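Local coordinates for protein aminodeoxyfutalosine deaminase (Deinococcus radiodurans, PDB 2IMR) that deaminates aminodeoxyfutalosine to futalosine in menaquinone biosynthesis, using one zinc ion per subunit, and acts less readily on adenosine and related nucleosides, at residues A[58-63]-A[73-78]; A[249-254]-A[286-291]; A[106-111]-A[152-157]; A[186-191]-A[223-228]. One frame throughout, in Å; residues are numbered along the deposited sequence.

In the fold
Along the chain the contacts come in the order 1, 3, 4, 2, each closing before the next opens. Interaction 1 stands apart, in the small mixed sheet and its helix 72-78, with its centre about 49 to 54 Å from the other three and on the opposite side of the chain's centre. The other three belong to the amidohydrolase TIM barrel. Interaction 3, at the mouth of the barrel beside the zinc site, has its centre about 17 Å from that of interaction 4 and about 24 Å from that of interaction 2. Both of these are helix-to-helix contacts, and they touch where M223 meets L289. The small sheet thus has its own core contact, far from the three in the barrel.

Interaction 1 of 4, residues A[58-63]-A[73-78]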
loop_
_atom_site.group_PDB
_atom_site.type_symbol
_atom_site.label_atom_id
_atom_site.label_comp_id
_atom_site.label_asym_id
_atom_site.label_seq_id
_atom_site.Cartn_x
_atom_site.Cartn_y
_atom_site.Cartn_z
ATOM N N GLY A 58 -5.981 -1.854 -26.916
ATOM C CA GLY A 58 -5.076 -2.210 -27.989
ATOM C C GLY A 58 -3.971 -1.188 -28.144
ATOM O O GLY A 58 -4.103 -0.037 -27.721
ATOM N N VAL A 59 -2.866 -1.618 -28.742
ATOM C CA VAL A 59 -1.726 -0.751 -28.974
ATOM C C VAL A 59 -1.138 -1.095 -30.332
ATOM O O VAL A 59 -0.840 -2.255 -30.603
ATOM C CB VAL A 59 -0.628 -0.958 -27.913
ATOM C CG1 VAL A 59 0.537 -0.028 -28.185
ATOM C CG2 VAL A 59 -1.190 -0.711 -26.519
ATOM N N VAL A 60 -0.993 -0.102 -31.200
ATOM C CA VAL A 60 -0.402 -0.378 -32.499
ATOM C C VAL A 60 1.067 -0.018 -32.390
ATOM O O VAL A 60 1.425 1.090 -31.993
ATOM C CB VAL A 60 -1.057 0.436 -33.634
ATOM C CG1 VAL A 60 -0.320 0.176 -34.947
ATOM C CG2 VAL A 60 -2.510 0.029 -33.782
ATOM N N VAL A 61 1.920 -0.972 -32.731
ATOM C CA VAL A 61 3.348 -0.751 -32.651
ATOM C C VAL A 61 3.976 -0.844 -34.033
ATOM O O VAL A 61 3.625 -1.712 -34.831
ATOM C CB VAL A 61 4.011 -1.791 -31.712
ATOM C CG1 VAL A 61 5.503 -1.533 -31.607
ATOM C CG2 VAL A 61 3.369 -1.723 -30.333
ATOM N N VAL A 62 4.881 0.082 -34.315
ATOM C CA VAL A 62 5.598 0.102 -35.583
ATOM C C VAL A 62 7.062 -0.010 -35.193
ATOM O O VAL A 62 7.633 0.927 -34.634
ATOM C CB VAL A 62 5.369 1.423 -36.347
ATOM C CG1 VAL A 62 6.202 1.431 -37.626
ATOM C CG2 VAL A 62 3.894 1.577 -36.682
ATOM N N GLY A 63 7.667 -1.159 -35.468
ATOM C CA GLY A 63 9.056 -1.350 -35.088
ATOM C C GLY A 63 9.094 -1.526 -33.579
ATOM O O GLY A 63 8.562 -2.503 -33.055
ATOM N N ASP A 73 -11.087 -1.396 -31.833
ATOM C CA ASP A 73 -11.873 -1.230 -33.052
ATOM C C ASP A 73 -11.428 0.026 -33.783
ATOM O O ASP A 73 -11.339 0.044 -35.010
ATOM C CB ASP A 73 -13.370 -1.167 -32.738
ATOM C CG ASP A 73 -13.913 -2.491 -32.231
ATOM O OD1 ASP A 73 -13.784 -2.766 -31.017
ATOM O OD2 ASP A 73 -14.456 -3.264 -33.051
ATOM N N GLU A 74 -11.150 1.081 -33.027
ATOM C CA GLU A 74 -10.671 2.316 -33.629
ATOM C C GLU A 74 -9.398 1.987 -34.414
ATOM O O GLU A 74 -9.202 2.466 -35.530
ATOM C CB GLU A 74 -10.345 3.351 -32.546
ATOM C CG GLU A 74 -11.549 4.073 -31.973
ATOM C CD GLU A 74 -12.229 4.971 -32.996
ATOM O OE1 GLU A 74 -11.595 5.949 -33.448
ATOM O OE2 GLU A 74 -13.394 4.697 -33.352
ATOM N N LEU A 75 -8.550 1.146 -33.823
ATOM C CA LEU A 75 -7.279 0.758 -34.427
ATOM C C LEU A 75 -7.397 -0.134 -35.664
ATOM O O LEU A 75 -6.700 0.081 -36.656
ATOM C CB LEU A 75 -6.399 0.076 -33.368
ATOM C CG LEU A 75 -6.189 0.875 -32.077
ATOM C CD1 LEU A 75 -5.336 0.086 -31.092
ATOM C CD2 LEU A 75 -5.523 2.201 -32.403
ATOM N N ARG A 76 -8.267 -1.136 -35.616
ATOM C CA ARG A 76 -8.428 -2.026 -36.759
ATOM C C ARG A 76 -8.941 -1.223 -37.948
ATOM O O ARG A 76 -8.756 -1.610 -39.104
ATOM C CB ARG A 76 -9.399 -3.155 -36.422
ATOM N N ARG A 77 -9.578 -0.093 -37.652
ATOM C CA ARG A 77 -10.122 0.776 -38.686
ATOM C C ARG A 77 -9.065 1.761 -39.172
ATOM O O ARG A 77 -9.105 2.207 -40.317
ATOM C CB ARG A 77 -11.340 1.531 -38.152
ATOM N N GLN A 78 -8.117 2.095 -38.300
ATOM C CA GLN A 78 -7.052 3.028 -38.653
ATOM C C GLN A 78 -5.873 2.307 -39.294
ATOM O O GLN A 78 -5.120 2.902 -40.066
ATOM C CB GLN A 78 -6.577 3.778 -37.411
ATOM C CG GLN A 78 -7.666 4.566 -36.713
ATOM C CD GLN A 78 -7.212 5.116 -35.375
ATOM O OE1 GLN A 78 -6.293 5.932 -35.306
ATOM N NE2 GLN A 78 -7.851 4.663 -34.302
#
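L75 carries CG anti to its carbonyl carbon (chi1 -53°) and then extends the chain through CD1 (chi2 178°), which pushes that methyl from helix 73-78 onto the strand at G58. V60 has CG2 anti to its own carbonyl carbon, and this branch meets the leucine. The closest approach is the leucine methyl against the strand backbone: L75 CD1 lies 3.5 Å from G58 C and 3.6 Å from G58 O, where the glycine has no side chain to stand in the way. Two residues along the strand, on the same side, V60 CG2 sits 3.9 Å from both L75 CD1 and L75 CB, with L75 CD2 at 4.0 Å. The two side chains run alongside each other in opposite directions, so one valine methyl touches much of the leucine. With L75 cut back to an alanine, V60 CG2 would probably lose its methyl partners on the helix and a gap would open over the G58 carbonyl. Strand and helix axes are 8.6 Å apart and run within 29° of parallel. The leucine also rests on L40 of strand 38-43 and A68 of strand 65-70, which lays helix 72-78 over one face of the mixed sheet, nearly along strand 57-62, the strand between those two.

Interaction 2 of 4, residues A[249-254]-A[286-291]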
loop_
_atom_site.group_PDB
_atom_site.type_symbol
_atom_site.label_atom_id
_atom_site.label_comp_id
_atom_site.label_asym_id
_atom_site.label_seq_id
_atom_site.Cartn_x
_atom_site.Cartn_y
_atom_site.Cartn_z
ATOM N N GLU A 249 -13.714 -4.241 17.104
ATOM C CA GLU A 249 -14.384 -4.704 18.314
ATOM C C GLU A 249 -13.850 -4.055 19.592
ATOM O O GLU A 249 -14.631 -3.587 20.423
ATOM C CB GLU A 249 -14.274 -6.223 18.445
ATOM C CG GLU A 249 -15.129 -6.789 19.578
ATOM C CD GLU A 249 -15.028 -8.298 19.707
ATOM O OE1 GLU A 249 -14.676 -8.969 18.712
ATOM O OE2 GLU A 249 -15.320 -8.816 20.805
ATOM N N MET A 250 -12.530 -4.017 19.762
ATOM C CA MET A 250 -12.000 -3.426 20.982
ATOM C C MET A 250 -12.233 -1.930 21.075
ATOM O O MET A 250 -12.348 -1.393 22.177
ATOM C CB MET A 250 -10.515 -3.761 21.178
ATOM C CG MET A 250 -9.571 -3.296 20.104
ATOM S SD MET A 250 -7.862 -3.698 20.589
ATOM C CE MET A 250 -6.974 -2.626 19.482
ATOM N N PHE A 251 -12.320 -1.242 19.940
ATOM C CA PHE A 251 -12.586 0.188 20.006
ATOM C C PHE A 251 -14.023 0.408 20.464
ATOM O O PHE A 251 -14.361 1.461 21.000
ATOM C CB PHE A 251 -12.355 0.868 18.656
ATOM C CG PHE A 251 -10.948 1.358 18.468
ATOM C CD1 PHE A 251 -9.925 0.471 18.151
ATOM C CD2 PHE A 251 -10.634 2.696 18.672
ATOM C CE1 PHE A 251 -8.611 0.911 18.041
ATOM C CE2 PHE A 251 -9.324 3.144 18.566
ATOM C CZ PHE A 251 -8.311 2.249 18.249
ATOM N N ARG A 252 -14.856 -0.604 20.259
ATOM C CA ARG A 252 -16.258 -0.536 20.647
ATOM C C ARG A 252 -16.505 -1.011 22.074
ATOM O O ARG A 252 -17.348 -0.450 22.774
ATOM C CB ARG A 252 -17.108 -1.379 19.695
ATOM C CG ARG A 252 -17.345 -0.750 18.332
ATOM C CD ARG A 252 -18.022 -1.725 17.376
ATOM N NE ARG A 252 -18.506 -1.048 16.176
ATOM C CZ ARG A 252 -18.965 -1.667 15.091
ATOM N NH1 ARG A 252 -19.007 -2.992 15.037
ATOM N NH2 ARG A 252 -19.387 -0.955 14.054
ATOM N N THR A 253 -15.767 -2.030 22.505
ATOM C CA THR A 253 -15.961 -2.606 23.838
ATOM C C THR A 253 -14.775 -2.530 24.798
ATOM O O THR A 253 -14.940 -2.727 26.004
ATOM C CB THR A 253 -16.327 -4.090 23.733
ATOM O OG1 THR A 253 -15.166 -4.834 23.338
ATOM C CG2 THR A 253 -17.424 -4.296 22.698
ATOM N N GLY A 254 -13.587 -2.263 24.271
ATOM C CA GLY A 254 -12.409 -2.215 25.117
ATOM C C GLY A 254 -11.838 -3.611 25.299
ATOM O O GLY A 254 -10.809 -3.798 25.962
ATOM N N VAL A 286 -11.305 4.545 12.969
ATOM C CA VAL A 286 -11.317 5.654 12.021
ATOM C C VAL A 286 -11.880 6.920 12.665
ATOM O O VAL A 286 -11.319 8.009 12.507
ATOM C CB VAL A 286 -12.135 5.299 10.763
ATOM C CG1 VAL A 286 -12.123 6.466 9.784
ATOM C CG2 VAL A 286 -11.538 4.047 10.100
ATOM N N ARG A 287 -12.984 6.785 13.390
ATOM C CA ARG A 287 -13.576 7.944 14.051
ATOM C C ARG A 287 -12.568 8.478 15.065
ATOM O O ARG A 287 -12.400 9.684 15.215
ATOM C CB ARG A 287 -14.875 7.565 14.757
ATOM C CG ARG A 287 -15.592 8.764 15.347
ATOM C CD ARG A 287 -16.798 8.368 16.177
ATOM N NE ARG A 287 -17.230 9.497 16.995
ATOM C CZ ARG A 287 -17.790 9.387 18.194
ATOM N NH1 ARG A 287 -17.999 8.192 18.729
ATOM N NH2 ARG A 287 -18.117 10.481 18.871
ATOM N N TYR A 288 -11.896 7.565 15.757
ATOM C CA TYR A 288 -10.876 7.940 16.727
ATOM C C TYR A 288 -9.830 8.857 16.085
ATOM O O TYR A 288 -9.547 9.940 16.593
ATOM C CB TYR A 288 -10.195 6.683 17.275
ATOM C CG TYR A 288 -8.835 6.931 17.886
ATOM C CD1 TYR A 288 -8.684 7.777 18.984
ATOM C CD2 TYR A 288 -7.692 6.318 17.357
ATOM C CE1 TYR A 288 -7.430 8.013 19.544
ATOM C CE2 TYR A 288 -6.436 6.544 17.907
ATOM C CZ TYR A 288 -6.311 7.393 18.999
ATOM O OH TYR A 288 -5.071 7.624 19.547
ATOM N N LEU A 289 -9.251 8.421 14.968
ATOM C CA LEU A 289 -8.234 9.221 14.283
ATOM C C LEU A 289 -8.784 10.538 13.756
ATOM O O LEU A 289 -8.111 11.566 13.785
ATOM C CB LEU A 289 -7.635 8.439 13.112
ATOM C CG LEU A 289 -6.783 7.223 13.472
ATOM C CD1 LEU A 289 -6.368 6.490 12.191
ATOM C CD2 LEU A 289 -5.565 7.682 14.259
ATOM N N ASP A 290 -10.013 10.498 13.256
ATOM C CA ASP A 290 -10.636 11.690 12.709
ATOM C C ASP A 290 -10.829 12.750 13.794
ATOM O O ASP A 290 -10.464 13.912 13.606
ATOM C CB ASP A 290 -11.977 11.323 12.071
ATOM C CG ASP A 290 -12.548 12.447 11.223
ATOM O OD1 ASP A 290 -11.761 13.148 10.545
ATOM O OD2 ASP A 290 -13.783 12.618 11.222
ATOM N N GLU A 291 -11.383 12.348 14.934
ATOM C CA GLU A 291 -11.615 13.294 16.023
ATOM C C GLU A 291 -10.322 13.698 16.715
ATOM O O GLU A 291 -10.257 14.747 17.359
ATOM C CB GLU A 291 -12.598 12.713 17.037
ATOM C CG GLU A 291 -13.897 12.254 16.401
ATOM C CD GLU A 291 -14.998 12.006 17.403
ATOM O OE1 GLU A 291 -14.695 11.612 18.550
ATOM O OE2 GLU A 291 -16.176 12.192 17.036
#
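F251 and Y288 alone join the helix segments 249-254 and 286-291, and they do so at one ring corner. F251 CE2 lies 3.8 Å from Y288 CD2 and 3.9 Å from both Y288 CB and Y288 CG, so a single aromatic carbon nestles into the root of the tyrosine. The rings are neither stacked nor edge-to-face: their planes meet at 44° with centroids 5.7 Å apart. Y288 holds CG roughly anti to its backbone N (chi1 159°), which points the ring out from the helix and sets CD2 beside F251 CE2, next to CB. Both residues are buried, and I275 of helix 271-275 touches each of them, adding a third apolar partner to the pair.

Away from this pair the helices part, and their outer sides are polar, with bonds made within each helix or to other parts of the chain. R287 NE forms a salt bridge with E291 OE2 one turn later, 2.9 Å away, though its hydrogen-bond geometry is weak. R287 NH1 has a second partner in D282, and E291 OE1 one in R277, so the exposed glutamate is tied on both oxygens. On the other helix, exposed T253 is followed by G254, whose positive phi (85°) turns the chain out of the helix.

H240, a zinc ligand, and E243, the proton donor by similarity, lie about 11 Å from the F251 side chain. Both helices belong to the long connection between the parallel strands 238-241 and 300-303. V286 and L289 lean on V241, so helix 285-292 packs on the barrel strands, consistent with an elaborated beta-alpha connection of the amidohydrolase TIM barrel.

Interaction 3 of 4, residues A[106-111]-A[152-157]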
loop_
_atom_site.group_PDB
_atom_site.type_symbol
_atom_site.label_atom_id
_atom_site.label_comp_id
_atom_site.label_asym_id
_atom_site.label_seq_id
_atom_site.Cartn_x
_atom_site.Cartn_y
_atom_site.Cartn_z
ATOM N N ALA A 106 10.291 -8.871 15.113
ATOM C CA ALA A 106 9.526 -9.848 15.865
ATOM C C ALA A 106 8.565 -9.041 16.735
ATOM O O ALA A 106 7.480 -9.503 17.081
ATOM C CB ALA A 106 10.451 -10.685 16.739
ATOM N N TYR A 107 8.977 -7.822 17.071
ATOM C CA TYR A 107 8.166 -6.941 17.901
ATOM C C TYR A 107 6.805 -6.624 17.284
ATOM O O TYR A 107 5.787 -6.682 17.969
ATOM C CB TYR A 107 8.910 -5.629 18.181
ATOM C CG TYR A 107 10.198 -5.791 18.966
ATOM C CD1 TYR A 107 10.210 -6.432 20.208
ATOM C CD2 TYR A 107 11.405 -5.300 18.467
ATOM C CE1 TYR A 107 11.398 -6.582 20.933
ATOM C CE2 TYR A 107 12.598 -5.446 19.183
ATOM C CZ TYR A 107 12.587 -6.087 20.412
ATOM O OH TYR A 107 13.767 -6.238 21.113
ATOM N N GLU A 108 6.767 -6.293 15.996
ATOM C CA GLU A 108 5.480 -5.971 15.402
ATOM C C GLU A 108 4.597 -7.207 15.219
ATOM O O GLU A 108 3.378 -7.085 15.130
ATOM C CB GLU A 108 5.658 -5.176 14.092
ATOM C CG GLU A 108 6.416 -5.852 12.978
ATOM C CD GLU A 108 6.845 -4.864 11.896
ATOM O OE1 GLU A 108 5.989 -4.094 11.393
ATOM O OE2 GLU A 108 8.040 -4.859 11.545
ATOM N N PHE A 109 5.206 -8.392 15.177
ATOM C CA PHE A 109 4.449 -9.638 15.063
ATOM C C PHE A 109 3.851 -9.943 16.437
ATOM O O PHE A 109 2.681 -10.302 16.556
ATOM C CB PHE A 109 5.361 -10.799 14.653
ATOM C CG PHE A 109 5.548 -10.934 13.169
ATOM C CD1 PHE A 109 4.644 -11.668 12.404
ATOM C CD2 PHE A 109 6.617 -10.315 12.532
ATOM C CE1 PHE A 109 4.803 -11.781 11.020
ATOM C CE2 PHE A 109 6.786 -10.421 11.152
ATOM C CZ PHE A 109 5.874 -11.156 10.396
ATOM N N GLN A 110 4.672 -9.787 17.472
ATOM C CA GLN A 110 4.244 -10.047 18.840
ATOM C C GLN A 110 3.127 -9.108 19.283
ATOM O O GLN A 110 2.259 -9.492 20.062
ATOM C CB GLN A 110 5.433 -9.919 19.801
ATOM C CG GLN A 110 6.473 -11.027 19.652
ATOM C CD GLN A 110 7.565 -10.955 20.707
ATOM O OE1 GLN A 110 8.402 -10.046 20.697
ATOM N NE2 GLN A 110 7.558 -11.915 21.628
ATOM N N ALA A 111 3.151 -7.879 18.780
ATOM C CA ALA A 111 2.145 -6.886 19.143
ATOM C C ALA A 111 0.764 -7.161 18.551
ATOM O O ALA A 111 -0.241 -6.690 19.077
ATOM C CB ALA A 111 2.617 -5.507 18.714
ATOM N N ILE A 152 7.489 0.059 4.210
ATOM C CA ILE A 152 7.510 0.361 5.626
ATOM C C ILE A 152 8.836 -0.195 6.134
ATOM O O ILE A 152 9.130 -1.378 5.945
ATOM C CB ILE A 152 6.350 -0.323 6.369
ATOM C CG1 ILE A 152 5.012 0.072 5.730
ATOM C CG2 ILE A 152 6.381 0.063 7.851
ATOM C CD1 ILE A 152 4.796 1.577 5.609
ATOM N N VAL A 153 9.629 0.660 6.772
ATOM C CA VAL A 153 10.941 0.278 7.286
ATOM C C VAL A 153 10.983 0.238 8.806
ATOM O O VAL A 153 10.492 1.153 9.473
ATOM C CB VAL A 153 12.034 1.279 6.819
ATOM C CG1 VAL A 153 13.394 0.849 7.348
ATOM C CG2 VAL A 153 12.056 1.370 5.307
ATOM N N TRP A 154 11.585 -0.814 9.350
ATOM C CA TRP A 154 11.708 -0.957 10.793
ATOM C C TRP A 154 13.116 -0.635 11.289
ATOM O O TRP A 154 13.314 0.306 12.060
ATOM C CB TRP A 154 11.343 -2.376 11.235
ATOM C CG TRP A 154 11.575 -2.598 12.712
ATOM C CD1 TRP A 154 12.740 -2.990 13.315
ATOM C CD2 TRP A 154 10.637 -2.361 13.767
ATOM N NE1 TRP A 154 12.582 -3.007 14.685
ATOM C CE2 TRP A 154 11.299 -2.626 14.988
ATOM C CE3 TRP A 154 9.298 -1.948 13.800
ATOM C CZ2 TRP A 154 10.668 -2.491 16.230
ATOM C CZ3 TRP A 154 8.669 -1.814 15.035
ATOM C CH2 TRP A 154 9.356 -2.085 16.232
ATOM N N ALA A 155 14.095 -1.416 10.849
ATOM C CA ALA A 155 15.471 -1.209 11.295
ATOM C C ALA A 155 16.142 -0.000 10.659
ATOM O O ALA A 155 16.155 0.142 9.444
ATOM C CB ALA A 155 16.305 -2.468 11.023
ATOM N N PRO A 156 16.713 0.892 11.484
ATOM C CA PRO A 156 17.392 2.083 10.967
ATOM C C PRO A 156 18.471 1.740 9.928
ATOM O O PRO A 156 18.645 2.456 8.941
ATOM C CB PRO A 156 17.981 2.711 12.226
ATOM C CG PRO A 156 16.945 2.389 13.262
ATOM C CD PRO A 156 16.617 0.937 12.956
ATOM N N GLU A 157 19.191 0.646 10.148
ATOM C CA GLU A 157 20.239 0.242 9.216
ATOM C C GLU A 157 19.664 -0.147 7.860
ATOM O O GLU A 157 20.337 -0.032 6.837
ATOM C CB GLU A 157 21.068 -0.906 9.803
ATOM C CG GLU A 157 22.130 -0.420 10.779
ATOM C CD GLU A 157 23.052 -1.523 11.264
ATOM O OE1 GLU A 157 23.510 -2.333 10.430
ATOM O OE2 GLU A 157 23.327 -1.566 12.479
#
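E108 OE2 accepts a hydrogen bond from the backbone N of S105 and, with the same oxygen, comes up against W154, 3.9 Å from W154 CE3 and 4.1 Å from W154 CB. The carboxylate is turned 42° from the indole plane and the two side chains pass each other in opposite directions. CG of the glutamate sits between its backbone N and carbonyl carbon (chi1 61°), a crowded position, and from there the chain extends inward until E108 OE1 comes close to E175 OE1.

The other end of the indole meets Y107. There Y107 CD2 lies 3.7 Å from W154 CZ2, while Y107 CB is 4.1 Å from both W154 CZ2 and W154 CH2; the side chains cross at about a right angle, and Y107 is exposed to solvent. One tryptophan thus spans two consecutive residues of helix 106-111, with its six-membered ring doing most of the touching. A serine in place of W154 would probably leave Y107 without its aromatic neighbour and open a gap beside the E108 carboxylate. The backbone carrying the indole is itself held, since D103 takes hydrogen bonds from W154 N on one carboxylate oxygen and from A155 N on the other.

E108 also touches H101, a zinc ligand, and its side chain is about 6 Å from the metal; E175 is predicted to bind substrate. With W154 following directly on strand 149-153, the arrangement is consistent with a side of the active-site mouth, which in amidohydrolases lies at the C-terminal ends of the TIM-barrel strands.

Interaction 4 of 4, residues A[186-191]-A[223-228]; sequences EVFAAA and MRLLSD
F188, on helix segment 186-191, packs against L225 and L226 of segment 223-228. The second segment begins with M223, on the far side from the phenylalanine: its carbonyl oxygen takes S227 N at 2.9 Å and S227 OG at 3.0 Å from opposite faces of the carbonyl plane, while its side chain packs on P212. R224 also faces elsewhere, its NH2 paired with D228 OD2 at 2.7 Å in a salt bridge one turn apart. L225 then turns in, and its CB makes a CH-pi contact over one face of the F188 ring, 4.0 Å from the centroid. L225 CD1 reaches back to F188 CB at 3.7 Å, and the carbonyl L225 O lies 3.4 Å from F188 CE1. Helices 184-199 and 220-233 follow the adjacent parallel strands 170-176 and 206-212, so these are neighbouring outer helices of the TIM barrel. L226 comes to the ring edge, in its plane, with CD2 3.9 Å from F188 CD1; it also touches L210 and P212 of the strand beneath. With CG anti to the backbone N (chi1 172°), the F188 ring is put where L225 CB lies over its face and L226 CD2 at its edge. Beyond S227 and D228, Y229 adds an edge-to-face contact with the same ring.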
loop_
_atom_site.group_PDB
_atom_site.type_symbol
_atom_site.label_atom_id
_atom_site.label_comp_id
_atom_site.label_asym_id
_atom_site.label_seq_id
_atom_site.Cartn_x
_atom_site.Cartn_y
_atom_site.Cartn_z
ATOM N N GLU A 186 9.583 11.284 24.304
ATOM C CA GLU A 186 10.915 10.770 24.027
ATOM C C GLU A 186 10.972 9.922 22.763
ATOM O O GLU A 186 11.953 9.978 22.028
ATOM C CB GLU A 186 11.444 9.987 25.227
ATOM C CG GLU A 186 11.872 10.880 26.389
ATOM C CD GLU A 186 12.929 11.912 25.990
ATOM O OE1 GLU A 186 14.045 11.519 25.568
ATOM O OE2 GLU A 186 12.643 13.124 26.096
ATOM N N VAL A 187 9.932 9.136 22.498
ATOM C CA VAL A 187 9.937 8.321 21.287
ATOM C C VAL A 187 9.899 9.245 20.074
ATOM O O VAL A 187 10.614 9.025 19.094
ATOM C CB VAL A 187 8.732 7.357 21.236
ATOM C CG1 VAL A 187 8.654 6.692 19.863
ATOM C CG2 VAL A 187 8.880 6.295 22.317
ATOM N N PHE A 188 9.068 10.283 20.145
ATOM C CA PHE A 188 8.962 11.239 19.045
ATOM C C PHE A 188 10.308 11.917 18.777
ATOM O O PHE A 188 10.746 12.025 17.630
ATOM C CB PHE A 188 7.903 12.305 19.357
ATOM C CG PHE A 188 7.872 13.423 18.359
ATOM C CD1 PHE A 188 7.468 13.191 17.048
ATOM C CD2 PHE A 188 8.307 14.697 18.711
ATOM C CE1 PHE A 188 7.502 14.207 16.100
ATOM C CE2 PHE A 188 8.345 15.725 17.769
ATOM C CZ PHE A 188 7.943 15.480 16.460
ATOM N N ALA A 189 10.966 12.366 19.841
ATOM C CA ALA A 189 12.264 13.025 19.722
ATOM C C ALA A 189 13.297 12.110 19.062
ATOM O O ALA A 189 14.085 12.554 18.220
ATOM C CB ALA A 189 12.749 13.459 21.099
ATOM N N ALA A 190 13.292 10.834 19.445
ATOM C CA ALA A 190 14.230 9.863 18.882
ATOM C C ALA A 190 13.929 9.638 17.400
ATOM O O ALA A 190 14.843 9.523 16.577
ATOM C CB ALA A 190 14.137 8.542 19.646
ATOM N N ALA A 191 12.642 9.572 17.069
ATOM C CA ALA A 191 12.217 9.374 15.690
ATOM C C ALA A 191 12.571 10.599 14.850
ATOM O O ALA A 191 13.076 10.475 13.734
ATOM C CB ALA A 191 10.717 9.120 15.635
ATOM N N MET A 223 0.814 9.695 18.374
ATOM C CA MET A 223 0.178 9.731 17.058
ATOM C C MET A 223 0.037 11.172 16.559
ATOM O O MET A 223 0.310 11.465 15.394
ATOM C CB MET A 223 -1.200 9.065 17.117
ATOM C CG MET A 223 -1.938 9.017 15.775
ATOM S SD MET A 223 -1.131 7.949 14.554
ATOM C CE MET A 223 -1.719 6.355 15.093
ATOM N N ARG A 224 -0.395 12.071 17.438
ATOM C CA ARG A 224 -0.546 13.471 17.056
ATOM C C ARG A 224 0.795 14.158 16.848
ATOM O O ARG A 224 0.931 14.998 15.959
ATOM C CB ARG A 224 -1.361 14.237 18.100
ATOM C CG ARG A 224 -2.848 13.971 18.015
ATOM C CD ARG A 224 -3.645 15.084 18.683
ATOM N NE ARG A 224 -3.256 16.420 18.219
ATOM C CZ ARG A 224 -3.120 16.772 16.942
ATOM N NH1 ARG A 224 -3.335 15.890 15.975
ATOM N NH2 ARG A 224 -2.781 18.017 16.630
ATOM N N LEU A 225 1.786 13.815 17.668
ATOM C CA LEU A 225 3.110 14.408 17.515
ATOM C C LEU A 225 3.651 14.021 16.147
ATOM O O LEU A 225 4.234 14.842 15.438
ATOM C CB LEU A 225 4.071 13.904 18.598
ATOM C CG LEU A 225 3.885 14.428 20.024
ATOM C CD1 LEU A 225 4.907 13.777 20.956
ATOM C CD2 LEU A 225 4.049 15.941 20.027
ATOM N N LEU A 226 3.438 12.764 15.773
ATOM C CA LEU A 226 3.920 12.269 14.492
ATOM C C LEU A 226 3.177 12.872 13.303
ATOM O O LEU A 226 3.806 13.329 12.345
ATOM C CB LEU A 226 3.813 10.740 14.438
ATOM C CG LEU A 226 4.669 9.956 15.440
ATOM C CD1 LEU A 226 4.259 8.473 15.417
ATOM C CD2 LEU A 226 6.153 10.127 15.093
ATOM N N SER A 227 1.847 12.878 13.352
ATOM C CA SER A 227 1.090 13.420 12.228
ATOM C C SER A 227 1.314 14.918 12.061
ATOM O O SER A 227 1.448 15.399 10.935
ATOM C CB SER A 227 -0.414 13.101 12.353
ATOM O OG SER A 227 -0.969 13.539 13.579
ATOM N N ASP A 228 1.369 15.654 13.169
ATOM C CA ASP A 228 1.602 17.097 13.093
ATOM C C ASP A 228 2.985 17.363 12.512
ATOM O O ASP A 228 3.154 18.234 11.656
ATOM C CB ASP A 228 1.507 17.749 14.478
ATOM C CG ASP A 228 0.080 17.838 14.994
ATOM O OD1 ASP A 228 -0.858 17.542 14.229
ATOM O OD2 ASP A 228 -0.103 18.216 16.171
#